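Local coordinates for protein pollen receptor-like kinase 3 (Arabidopsis thaliana, PDB 5WLS) that probably takes part in pollen signalling as a receptor-like kinase, its leucine-rich-repeat extracellular domain resembling those of the SERK co-receptors, at residues S93-N98 / L116-L121; F120-R125 / H144-Q149; G152-L157 / N172-E177; K165-S170 / M190-N195. All coordinates share one frame; numbering follows the deposited sequence.

Interaction 1 (S93-N98 / L116-L121). With NAG (2-acetamido-2-deoxy-beta-D-glucopyranose), chain C.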
# COMPACT_ATOMS: atom_id res chain seq x y z
N SER A 93 6.74 3.32 2.51
CA SER A 93 6.47 2.03 1.86
C SER A 93 5.27 1.39 2.52
O SER A 93 5.29 1.08 3.72
CB SER A 93 7.70 1.12 1.96
OG SER A 93 7.38 -0.21 1.58
N LEU A 94 4.21 1.18 1.73
CA LEU A 94 2.96 0.57 2.19
C LEU A 94 2.72 -0.69 1.36
O LEU A 94 2.22 -0.61 0.23
CB LEU A 94 1.80 1.55 2.08
CG LEU A 94 0.44 1.01 2.52
CD1 LEU A 94 0.50 0.53 3.96
CD2 LEU A 94 -0.62 2.09 2.36
N LEU A 95 3.08 -1.84 1.92
CA LEU A 95 3.00 -3.12 1.23
C LEU A 95 1.94 -3.97 1.92
O LEU A 95 2.16 -4.46 3.04
CB LEU A 95 4.35 -3.82 1.22
CG LEU A 95 5.25 -3.55 0.01
CD1 LEU A 95 5.49 -2.07 -0.21
CD2 LEU A 95 6.57 -4.28 0.17
N LEU A 96 0.82 -4.17 1.25
CA LEU A 96 -0.30 -4.95 1.77
C LEU A 96 -0.74 -6.04 0.78
O LEU A 96 -1.91 -6.31 0.68
CB LEU A 96 -1.48 -4.03 2.14
CG LEU A 96 -1.20 -2.92 3.15
CD1 LEU A 96 -2.40 -2.00 3.27
CD2 LEU A 96 -0.84 -3.52 4.51
N SER A 97 0.20 -6.63 0.03
CA SER A 97 -0.08 -7.66 -0.97
C SER A 97 -0.90 -8.83 -0.42
O SER A 97 -0.80 -9.20 0.75
CB SER A 97 1.23 -8.18 -1.53
OG SER A 97 1.81 -7.29 -2.46
N ASN A 98 -1.79 -9.30 -1.28
CA ASN A 98 -2.65 -10.46 -1.02
C ASN A 98 -3.29 -10.38 0.40
O ASN A 98 -2.96 -11.14 1.32
CB ASN A 98 -1.88 -11.79 -1.12
CG ASN A 98 -0.83 -11.84 -2.12
OD1 ASN A 98 0.12 -11.16 -1.92
ND2 ASN A 98 -0.91 -12.75 -3.04
N LEU A 116 5.35 8.79 0.42
CA LEU A 116 5.14 7.45 -0.11
C LEU A 116 5.87 7.26 -1.43
O LEU A 116 5.60 7.95 -2.41
CB LEU A 116 3.65 7.18 -0.29
CG LEU A 116 2.94 6.47 0.87
CD1 LEU A 116 1.42 6.49 0.68
CD2 LEU A 116 3.45 5.04 1.03
N LYS A 117 6.81 6.31 -1.45
CA LYS A 117 7.49 5.89 -2.66
C LYS A 117 6.90 4.62 -3.25
O LYS A 117 6.92 4.43 -4.47
CB LYS A 117 8.98 5.66 -2.37
CG LYS A 117 9.70 6.89 -1.87
CD LYS A 117 11.19 6.64 -1.82
CE LYS A 117 11.97 7.94 -1.96
NZ LYS A 117 13.26 7.87 -1.23
N ARG A 118 6.40 3.75 -2.40
CA ARG A 118 5.92 2.43 -2.80
C ARG A 118 4.58 2.13 -2.17
O ARG A 118 4.41 2.26 -0.95
CB ARG A 118 6.92 1.35 -2.43
CG ARG A 118 8.22 1.10 -3.21
CD ARG A 118 8.69 0.19 -2.11
NE ARG A 118 8.34 -1.17 -2.44
CZ ARG A 118 9.02 -2.28 -2.18
NH1 ARG A 118 10.14 -2.27 -1.47
NH2 ARG A 118 8.47 -3.43 -2.55
N VAL A 119 3.62 1.75 -3.01
CA VAL A 119 2.26 1.37 -2.60
C VAL A 119 1.90 0.09 -3.34
O VAL A 119 1.66 0.11 -4.56
CB VAL A 119 1.24 2.47 -2.91
CG1 VAL A 119 -0.15 1.99 -2.59
CG2 VAL A 119 1.58 3.74 -2.13
N PHE A 120 1.86 -1.03 -2.61
CA PHE A 120 1.46 -2.32 -3.15
C PHE A 120 0.14 -2.70 -2.48
O PHE A 120 0.11 -3.04 -1.30
CB PHE A 120 2.52 -3.39 -2.91
CG PHE A 120 3.80 -3.19 -3.70
CD1 PHE A 120 4.44 -4.26 -4.30
CD2 PHE A 120 4.38 -1.93 -3.81
CE1 PHE A 120 5.61 -4.08 -5.01
CE2 PHE A 120 5.55 -1.75 -4.53
CZ PHE A 120 6.16 -2.82 -5.12
N LEU A 121 -0.95 -2.65 -3.25
CA LEU A 121 -2.28 -3.02 -2.76
C LEU A 121 -2.86 -4.18 -3.56
O LEU A 121 -4.07 -4.42 -3.52
CB LEU A 121 -3.23 -1.82 -2.80
CG LEU A 121 -2.79 -0.59 -2.02
CD1 LEU A 121 -3.85 0.51 -2.08
CD2 LEU A 121 -2.47 -0.95 -0.57
C1 NAG C . -0.05 -13.05 -4.15
C2 NAG C . 1.45 -13.18 -4.00
C3 NAG C . 2.06 -13.85 -5.23
C4 NAG C . 1.48 -15.23 -5.46
C5 NAG C . -0.07 -15.14 -5.43
C6 NAG C . -0.74 -16.50 -5.29
C7 NAG C . 3.05 -11.69 -2.90
C8 NAG C . 3.61 -10.34 -2.79
N2 NAG C . 2.09 -11.87 -3.81
O3 NAG C . 3.49 -13.86 -5.11
O4 NAG C . 1.82 -15.65 -6.78
O5 NAG C . -0.62 -14.31 -4.38
O6 NAG C . -0.03 -17.39 -4.42
O7 NAG C . 3.44 -12.62 -2.16
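Leu94 and Leu95 meet Arg118, Val119 and Phe120 across two neighbouring parallel strands, 93-95 and 118-120, of the sheet that runs through this leucine-rich-repeat solenoid. Three backbone hydrogen bonds join them: Leu94 N donates to Arg118 O, Phe120 N to Leu94 O (2.9 Å), and Leu96 N to Phe120 O. The alternation is that of parallel strands in register, with Leu94 bridged to Val119 between two flanking bridges.

On the face that carries Ser93, Leu95, Arg118 and Phe120, apolar contact dominates. Leu95 lies alongside Phe120 and points the same way, its CD1 3.8 Å from Phe120 CD2. Its other methyl, CD2, sits over one face of the Arg118 guanidinium, 3.4 Å from NH2; a bend at chi3 (95°) folds the arginine back over the leucine. The same guanidinium has Phe120 CE1 at its edge, in plane, and Glu142 as a long, weak ionic partner. An alanine in place of Leu95 would probably leave the guanidinium face and the Phe120 ring without their shared apolar neighbour and let the arginine turn more freely. On the opposite face, Leu94 CB packs on Leu116 CD2, and beyond the strands Leu96 CD1 meets Leu121 CD2, both at 4.0 Å.

The glycan begins at the C-terminal end of 93-98. Ser97 OG lies near the plane of the Phe120 ring, at its edge, and makes its polar contact as a hydrogen bond with Asp122. Asn98 ND2 is covalently bound to NAG C1, and the acetamide methyl C8 rests 3.5 Å from Ser97 CB.

Interaction 2 (F120-R125 / H144-Q149)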
# COMPACT_ATOMS: atom_id res chain seq x y z
N PHE A 120 1.86 -1.03 -2.61
CA PHE A 120 1.46 -2.32 -3.15
C PHE A 120 0.14 -2.70 -2.48
O PHE A 120 0.11 -3.04 -1.30
CB PHE A 120 2.52 -3.39 -2.91
CG PHE A 120 3.80 -3.19 -3.70
CD1 PHE A 120 4.44 -4.26 -4.30
CD2 PHE A 120 4.38 -1.93 -3.81
CE1 PHE A 120 5.61 -4.08 -5.01
CE2 PHE A 120 5.55 -1.75 -4.53
CZ PHE A 120 6.16 -2.82 -5.12
N LEU A 121 -0.95 -2.65 -3.25
CA LEU A 121 -2.28 -3.02 -2.76
C LEU A 121 -2.86 -4.18 -3.56
O LEU A 121 -4.07 -4.42 -3.52
CB LEU A 121 -3.23 -1.82 -2.80
CG LEU A 121 -2.79 -0.59 -2.02
CD1 LEU A 121 -3.85 0.51 -2.08
CD2 LEU A 121 -2.47 -0.95 -0.57
N ASP A 122 -2.01 -4.90 -4.29
CA ASP A 122 -2.47 -5.90 -5.23
C ASP A 122 -3.23 -7.03 -4.54
O ASP A 122 -2.93 -7.40 -3.40
CB ASP A 122 -1.30 -6.48 -6.02
CG ASP A 122 -0.19 -6.99 -5.11
OD1 ASP A 122 0.12 -6.32 -4.10
OD2 ASP A 122 0.37 -8.07 -5.40
N ASN A 123 -4.22 -7.56 -5.25
CA ASN A 123 -4.92 -8.79 -4.87
C ASN A 123 -5.66 -8.66 -3.54
O ASN A 123 -5.77 -9.62 -2.77
CB ASN A 123 -3.96 -9.98 -4.85
CG ASN A 123 -3.41 -10.30 -6.22
OD1 ASN A 123 -4.15 -10.50 -7.17
ND2 ASN A 123 -2.08 -10.33 -6.33
N ASN A 124 -6.19 -7.47 -3.28
CA ASN A 124 -7.21 -7.34 -2.24
C ASN A 124 -8.56 -7.35 -2.94
O ASN A 124 -8.68 -7.91 -4.04
CB ASN A 124 -7.00 -6.07 -1.41
CG ASN A 124 -5.85 -6.22 -0.43
OD1 ASN A 124 -6.05 -6.16 0.78
ND2 ASN A 124 -4.64 -6.42 -0.95
N ARG A 125 -9.59 -6.77 -2.33
CA ARG A 125 -10.88 -6.63 -2.99
C ARG A 125 -11.35 -5.19 -2.93
O ARG A 125 -12.52 -4.90 -2.66
CB ARG A 125 -11.91 -7.59 -2.40
CG ARG A 125 -11.51 -9.06 -2.54
CD ARG A 125 -11.78 -9.57 -3.95
NE ARG A 125 -11.44 -10.99 -4.11
CZ ARG A 125 -12.30 -11.99 -4.02
NH1 ARG A 125 -13.58 -11.75 -3.77
NH2 ARG A 125 -11.89 -13.24 -4.18
N HIS A 144 1.44 -0.79 -7.36
CA HIS A 144 0.92 -2.08 -7.81
C HIS A 144 -0.47 -2.27 -7.22
O HIS A 144 -0.62 -2.36 -6.00
CB HIS A 144 1.86 -3.22 -7.41
CG HIS A 144 3.18 -3.19 -8.11
ND1 HIS A 144 4.20 -4.08 -7.83
CD2 HIS A 144 3.66 -2.37 -9.08
CE1 HIS A 144 5.24 -3.81 -8.60
NE2 HIS A 144 4.94 -2.78 -9.36
N MET A 145 -1.47 -2.33 -8.10
CA MET A 145 -2.87 -2.40 -7.69
C MET A 145 -3.60 -3.53 -8.42
O MET A 145 -4.83 -3.56 -8.42
CB MET A 145 -3.59 -1.08 -7.97
CG MET A 145 -3.00 0.14 -7.27
SD MET A 145 -3.96 1.62 -7.61
CE MET A 145 -4.93 1.73 -6.11
N GLN A 146 -2.86 -4.44 -9.04
CA GLN A 146 -3.47 -5.46 -9.87
C GLN A 146 -4.33 -6.41 -9.04
O GLN A 146 -4.10 -6.60 -7.85
CB GLN A 146 -2.40 -6.26 -10.62
CG GLN A 146 -1.59 -7.21 -9.76
CD GLN A 146 -0.34 -6.57 -9.21
OE1 GLN A 146 -0.25 -5.34 -9.11
NE2 GLN A 146 0.64 -7.39 -8.85
N GLY A 147 -5.34 -6.98 -9.69
CA GLY A 147 -6.12 -8.03 -9.06
C GLY A 147 -7.12 -7.58 -8.03
O GLY A 147 -7.44 -8.34 -7.11
N ASN A 148 -7.62 -6.35 -8.14
CA ASN A 148 -8.69 -5.84 -7.30
C ASN A 148 -9.96 -5.77 -8.14
O ASN A 148 -10.11 -6.54 -9.10
CB ASN A 148 -8.26 -4.48 -6.73
CG ASN A 148 -7.26 -4.61 -5.60
OD1 ASN A 148 -7.62 -4.93 -4.46
ND2 ASN A 148 -6.00 -4.35 -5.91
N GLN A 149 -10.87 -4.85 -7.80
CA GLN A 149 -12.08 -4.65 -8.58
C GLN A 149 -12.29 -3.18 -8.92
O GLN A 149 -13.43 -2.72 -9.05
CB GLN A 149 -13.29 -5.23 -7.86
CG GLN A 149 -13.18 -6.74 -7.64
CD GLN A 149 -14.32 -7.30 -6.81
OE1 GLN A 149 -14.34 -7.16 -5.59
NE2 GLN A 149 -15.26 -7.96 -7.48
O HOH W 1 -15.12 -5.85 -3.41
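From Phe120 to Arg125 and from His144 to Gln149 the backbones run 9° apart, bonded from Leu121 N to His144 O (2.8 Å) and from Asn123 N to Gln146 O. Consecutive turns of the leucine-rich repeat thus stay aligned beyond their strands. Phe120 and His144 point the same way, their planes 48° apart; His144 ND1 lies over one face of the phenyl ring, 3.2 Å from Phe120 CE1, while NE2 is hydrogen-bonded to Ser166 OG. Asp122 and Gln146 also run side by side, Asp122 CB being 3.3 Å from Gln146 CD. Inside the turn, Asn148 ND2 donates both to Leu121 O (3.1 Å, 170°) and to Met145 O (2.9 Å); both acceptors lie in its amide plane, while the nitrogen stands above each carbonyl plane. Its OD1 takes the N-H of Leu126. At the far end a water donates to Arg125 O and Gln149 OE1. The buried Asn148 amide thereby ties its own turn to the preceding one, the asparagine arrangement characteristic of this repeat; with both ND2 protons engaged and OD1 occupied, the side chain is held against rotation and backbone carbonyls inside the turn are satisfied.

Interaction 3 (G152-L157 / N172-E177)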
# COMPACT_ATOMS: atom_id res chain seq x y z
N GLY A 152 -14.12 2.60 -13.18
CA GLY A 152 -13.97 3.98 -13.57
C GLY A 152 -12.69 4.22 -14.36
O GLY A 152 -11.95 3.29 -14.71
N GLU A 153 -12.44 5.49 -14.63
CA GLU A 153 -11.26 5.89 -15.39
C GLU A 153 -10.06 6.04 -14.48
O GLU A 153 -10.18 6.33 -13.28
CB GLU A 153 -11.51 7.20 -16.14
CG GLU A 153 -12.61 7.15 -17.18
CD GLU A 153 -12.88 8.50 -17.80
OE1 GLU A 153 -13.86 9.16 -17.40
OE2 GLU A 153 -12.11 8.90 -18.70
N ILE A 154 -8.88 5.86 -15.06
CA ILE A 154 -7.63 6.04 -14.31
C ILE A 154 -7.35 7.53 -14.19
O ILE A 154 -7.40 8.25 -15.20
CB ILE A 154 -6.48 5.32 -15.02
CG1 ILE A 154 -6.78 3.83 -15.13
CG2 ILE A 154 -5.17 5.56 -14.28
CD1 ILE A 154 -5.91 3.11 -16.14
N PRO A 155 -7.08 8.04 -12.98
CA PRO A 155 -6.79 9.46 -12.84
C PRO A 155 -5.51 9.82 -13.57
O PRO A 155 -4.62 8.97 -13.76
CB PRO A 155 -6.64 9.65 -11.32
CG PRO A 155 -7.36 8.49 -10.72
CD PRO A 155 -7.15 7.36 -11.68
N PRO A 156 -5.36 11.07 -14.00
CA PRO A 156 -4.12 11.48 -14.66
C PRO A 156 -2.97 11.54 -13.66
O PRO A 156 -3.17 11.77 -12.46
CB PRO A 156 -4.44 12.87 -15.21
CG PRO A 156 -5.53 13.38 -14.31
CD PRO A 156 -6.34 12.17 -13.95
N LEU A 157 -1.76 11.34 -14.17
CA LEU A 157 -0.56 11.40 -13.35
C LEU A 157 0.10 12.76 -13.52
O LEU A 157 0.28 13.23 -14.65
CB LEU A 157 0.41 10.28 -13.73
CG LEU A 157 1.79 10.25 -13.08
CD1 LEU A 157 1.69 9.94 -11.60
CD2 LEU A 157 2.64 9.21 -13.76
N ASN A 172 -8.26 -5.56 -13.25
CA ASN A 172 -9.32 -4.87 -12.55
C ASN A 172 -10.50 -4.73 -13.51
O ASN A 172 -10.67 -5.58 -14.39
CB ASN A 172 -8.84 -3.51 -12.05
CG ASN A 172 -8.14 -3.60 -10.71
OD1 ASN A 172 -8.77 -3.87 -9.71
ND2 ASN A 172 -6.83 -3.40 -10.70
N ASP A 173 -11.30 -3.68 -13.36
CA ASP A 173 -12.37 -3.43 -14.31
C ASP A 173 -12.38 -1.96 -14.70
O ASP A 173 -13.43 -1.32 -14.76
CB ASP A 173 -13.72 -3.86 -13.75
CG ASP A 173 -14.78 -4.02 -14.83
OD1 ASP A 173 -14.43 -3.95 -16.02
OD2 ASP A 173 -15.97 -4.21 -14.48
N LEU A 174 -11.20 -1.41 -14.98
CA LEU A 174 -11.08 0.00 -15.31
C LEU A 174 -11.61 0.26 -16.72
O LEU A 174 -11.67 -0.64 -17.57
CB LEU A 174 -9.62 0.45 -15.18
CG LEU A 174 -9.04 0.30 -13.78
CD1 LEU A 174 -7.51 0.25 -13.81
CD2 LEU A 174 -9.52 1.43 -12.87
N GLU A 175 -11.98 1.52 -16.98
CA GLU A 175 -12.85 1.83 -18.11
C GLU A 175 -12.21 2.74 -19.15
O GLU A 175 -12.12 2.36 -20.32
CB GLU A 175 -14.15 2.46 -17.59
CG GLU A 175 -14.96 1.51 -16.73
CD GLU A 175 -16.18 2.16 -16.13
OE1 GLU A 175 -16.27 2.22 -14.89
OE2 GLU A 175 -17.03 2.66 -16.90
N GLY A 176 -11.77 3.94 -18.79
CA GLY A 176 -11.58 4.96 -19.80
C GLY A 176 -10.42 4.78 -20.75
O GLY A 176 -9.86 3.68 -20.88
N GLU A 177 -10.06 5.86 -21.44
CA GLU A 177 -8.78 5.90 -22.14
C GLU A 177 -7.66 5.85 -21.12
O GLU A 177 -7.73 6.52 -20.08
CB GLU A 177 -8.68 7.19 -22.96
CG GLU A 177 -7.37 7.34 -23.73
CD GLU A 177 -7.15 8.75 -24.23
OE1 GLU A 177 -6.97 8.94 -25.45
OE2 GLU A 177 -7.24 9.69 -23.41
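Glu175 OE1 is gripped twice: by Gly152 N at 2.8 Å and by the hydroxyl of Thr151. The glycine N-H comes to the anti side of the carboxylate, 31° out of its plane, in a bent bond of 137°. The other oxygen, OE2, forms a salt bridge with Arg197, so both carboxylate oxygens have partners. This is the flank of the leucine-rich-repeat solenoid away from its main sheet, where short segments of successive repeats, 151-152 and 173-174, run parallel.

In return, Glu175 N donates to Gly152 O at 2.9 Å, the donor standing 47° above the carbonyl plane. Gly152 is therefore held at both its N-H and its C=O by one residue. Its positive phi favours glycine. An alanine in place of Glu175 would probably leave Gly152 N and the Thr151 hydroxyl without this acceptor and Arg197 without one of its carboxylate partners.

The first bond of the Glu153 side chain points away from 172-177, yet its CG rests 3.6 Å from Gly176 CA. Gly176, having no side chain, leaves room for that CG.

The inward-facing contact is apolar. Ile154 and Leu174 cross at about a right angle, and Leu174 CD2 also lies near Gly152 O. Ile154 CG1 is anti to the carbonyl carbon, which carries its chain toward the leucine. Around them Ile182 of helix 180-183 touches Ile154, and Leu198 touches Leu174. The leucine methyl CD1 meets the isoleucine at two atoms, 3.9 Å from Ile154 CG1 and 4.0 Å from Ile154 CD1.

Interaction 4 (K165-S170 / M190-N195)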
# COMPACT_ATOMS: atom_id res chain seq x y z
N LYS A 165 8.53 4.27 -11.86
CA LYS A 165 9.14 3.32 -12.78
C LYS A 165 8.34 2.03 -12.94
O LYS A 165 8.61 1.27 -13.88
CB LYS A 165 10.57 2.96 -12.33
CG LYS A 165 10.70 2.51 -10.88
CD LYS A 165 12.01 1.75 -10.68
CE LYS A 165 12.06 1.04 -9.34
NZ LYS A 165 12.57 1.93 -8.26
N SER A 166 7.37 1.76 -12.07
CA SER A 166 6.60 0.52 -12.15
C SER A 166 5.17 0.79 -11.74
O SER A 166 4.91 1.20 -10.60
CB SER A 166 7.22 -0.57 -11.27
OG SER A 166 6.36 -1.69 -11.18
N LEU A 167 4.24 0.55 -12.66
CA LEU A 167 2.81 0.72 -12.45
C LEU A 167 2.11 -0.53 -12.94
O LEU A 167 2.25 -0.90 -14.11
CB LEU A 167 2.28 1.96 -13.18
CG LEU A 167 0.77 2.14 -13.13
CD1 LEU A 167 0.33 2.49 -11.72
CD2 LEU A 167 0.29 3.19 -14.13
N ASP A 168 1.35 -1.17 -12.06
CA ASP A 168 0.62 -2.39 -12.41
C ASP A 168 -0.84 -2.21 -12.02
O ASP A 168 -1.17 -2.19 -10.83
CB ASP A 168 1.22 -3.61 -11.71
CG ASP A 168 0.61 -4.93 -12.18
OD1 ASP A 168 -0.41 -4.90 -12.91
OD2 ASP A 168 1.15 -5.99 -11.82
N LEU A 169 -1.71 -2.07 -13.02
CA LEU A 169 -3.14 -1.95 -12.81
C LEU A 169 -3.90 -3.10 -13.47
O LEU A 169 -5.08 -2.97 -13.79
CB LEU A 169 -3.66 -0.61 -13.33
CG LEU A 169 -3.02 0.63 -12.70
CD1 LEU A 169 -3.49 1.90 -13.40
CD2 LEU A 169 -3.33 0.69 -11.21
N SER A 170 -3.22 -4.23 -13.70
CA SER A 170 -3.80 -5.34 -14.44
C SER A 170 -4.94 -5.99 -13.67
O SER A 170 -5.00 -5.93 -12.44
CB SER A 170 -2.73 -6.38 -14.76
OG SER A 170 -1.81 -6.52 -13.69
N MET A 190 4.76 -0.46 -17.30
CA MET A 190 3.34 -0.33 -17.03
C MET A 190 2.62 -1.58 -17.50
O MET A 190 3.00 -2.21 -18.49
CB MET A 190 2.76 0.92 -17.71
CG MET A 190 2.89 0.93 -19.23
SD MET A 190 2.53 2.55 -19.94
CE MET A 190 4.05 3.44 -19.61
N LYS A 191 1.57 -1.94 -16.76
CA LYS A 191 0.78 -3.12 -17.07
C LYS A 191 -0.69 -2.79 -16.95
O LYS A 191 -1.12 -2.19 -15.95
CB LYS A 191 1.14 -4.30 -16.16
CG LYS A 191 2.53 -4.85 -16.42
CD LYS A 191 2.91 -5.95 -15.43
CE LYS A 191 4.34 -6.41 -15.65
NZ LYS A 191 4.81 -7.34 -14.59
N PHE A 192 -1.47 -3.20 -17.98
CA PHE A 192 -2.89 -2.88 -18.02
C PHE A 192 -3.77 -4.05 -18.48
O PHE A 192 -5.01 -3.86 -18.59
CB PHE A 192 -3.15 -1.66 -18.90
CG PHE A 192 -2.42 -0.40 -18.45
CD1 PHE A 192 -2.87 0.40 -17.39
CD2 PHE A 192 -1.28 -0.00 -19.12
CE1 PHE A 192 -2.18 1.54 -17.04
CE2 PHE A 192 -0.59 1.13 -18.77
CZ PHE A 192 -1.04 1.91 -17.73
N GLU A 193 -3.20 -5.26 -18.69
CA GLU A 193 -3.97 -6.42 -19.17
C GLU A 193 -5.17 -6.70 -18.29
O GLU A 193 -5.27 -6.27 -17.13
CB GLU A 193 -3.22 -7.78 -19.17
CG GLU A 193 -1.81 -7.76 -19.64
CD GLU A 193 -0.97 -7.27 -18.43
OE1 GLU A 193 -0.49 -6.15 -18.63
OE2 GLU A 193 -0.80 -8.01 -17.40
N GLY A 194 -6.08 -7.47 -18.86
CA GLY A 194 -7.16 -7.99 -18.07
C GLY A 194 -8.10 -6.94 -17.61
O GLY A 194 -8.83 -7.14 -16.64
N ASN A 195 -8.08 -5.79 -18.28
CA ASN A 195 -8.96 -4.67 -18.00
C ASN A 195 -9.79 -4.50 -19.25
O ASN A 195 -9.51 -3.64 -20.08
CB ASN A 195 -8.17 -3.42 -17.67
CG ASN A 195 -7.79 -3.35 -16.21
OD1 ASN A 195 -8.65 -3.29 -15.33
ND2 ASN A 195 -6.49 -3.34 -15.94
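Phe192 lies beside Leu169 and crosses Leu167. From CB, its CG stands anti to the carbonyl carbon (chi1 -59°), which sends the ring alongside Leu169, the two side chains pointing the same way. Ring atom CE1 comes first, 3.9 Å from Leu169 CD1; at the tip, CZ meets Leu167 CD2 at 4.0 Å. Both methyls approach the ring obliquely, and Met190 SD lies in plane at its edge. Ile178 and Ile182 also touch the phenylalanine. Strand 166-168 pairs here in parallel with strand 189-191, the outermost strand at the C-terminal end of the solenoid sheet: Lys191 N bonds Leu167 O, and Leu169 N bonds Lys191 O at 3.0 Å. On the other face, Lys191 CD passes 4.0 Å from Asp168 OD2; NZ, 4.8 Å from that oxygen, is too far for contact and has a long, weak ion pair with Glu189. Beyond the strands, Asn195 ND2 donates to Leu169 O at 2.6 Å and to Phe192 O at 3.1 Å, both acceptors lying close to its amide plane. The first carbonyl belongs to the preceding repeat and the second to its own turn, while Asn195 OD1 receives the N-H of Leu174.

How the interactions relate
Interactions 1, 2 and 4 follow the solenoid from its middle toward its C-terminal end, and interaction 3 lies on the flank of the last repeats. Interactions 1 and 4 pair strands of the same sheet, their centres about 15 Å apart. Interaction 2 shares Phe120 and Leu121 with interaction 1, continuing that strand into the next turn, its centre about 10 Å away. Interaction 2 touches interaction 4 through His144 and Ser166, and interaction 3 through Met145 and Asn172. Along the chain 1 leads into 2, whereas the segments of 3 and 4 alternate, with Asn195 meeting Leu174. Each contact joins neighbouring turns, so together they make one continuous scaffold.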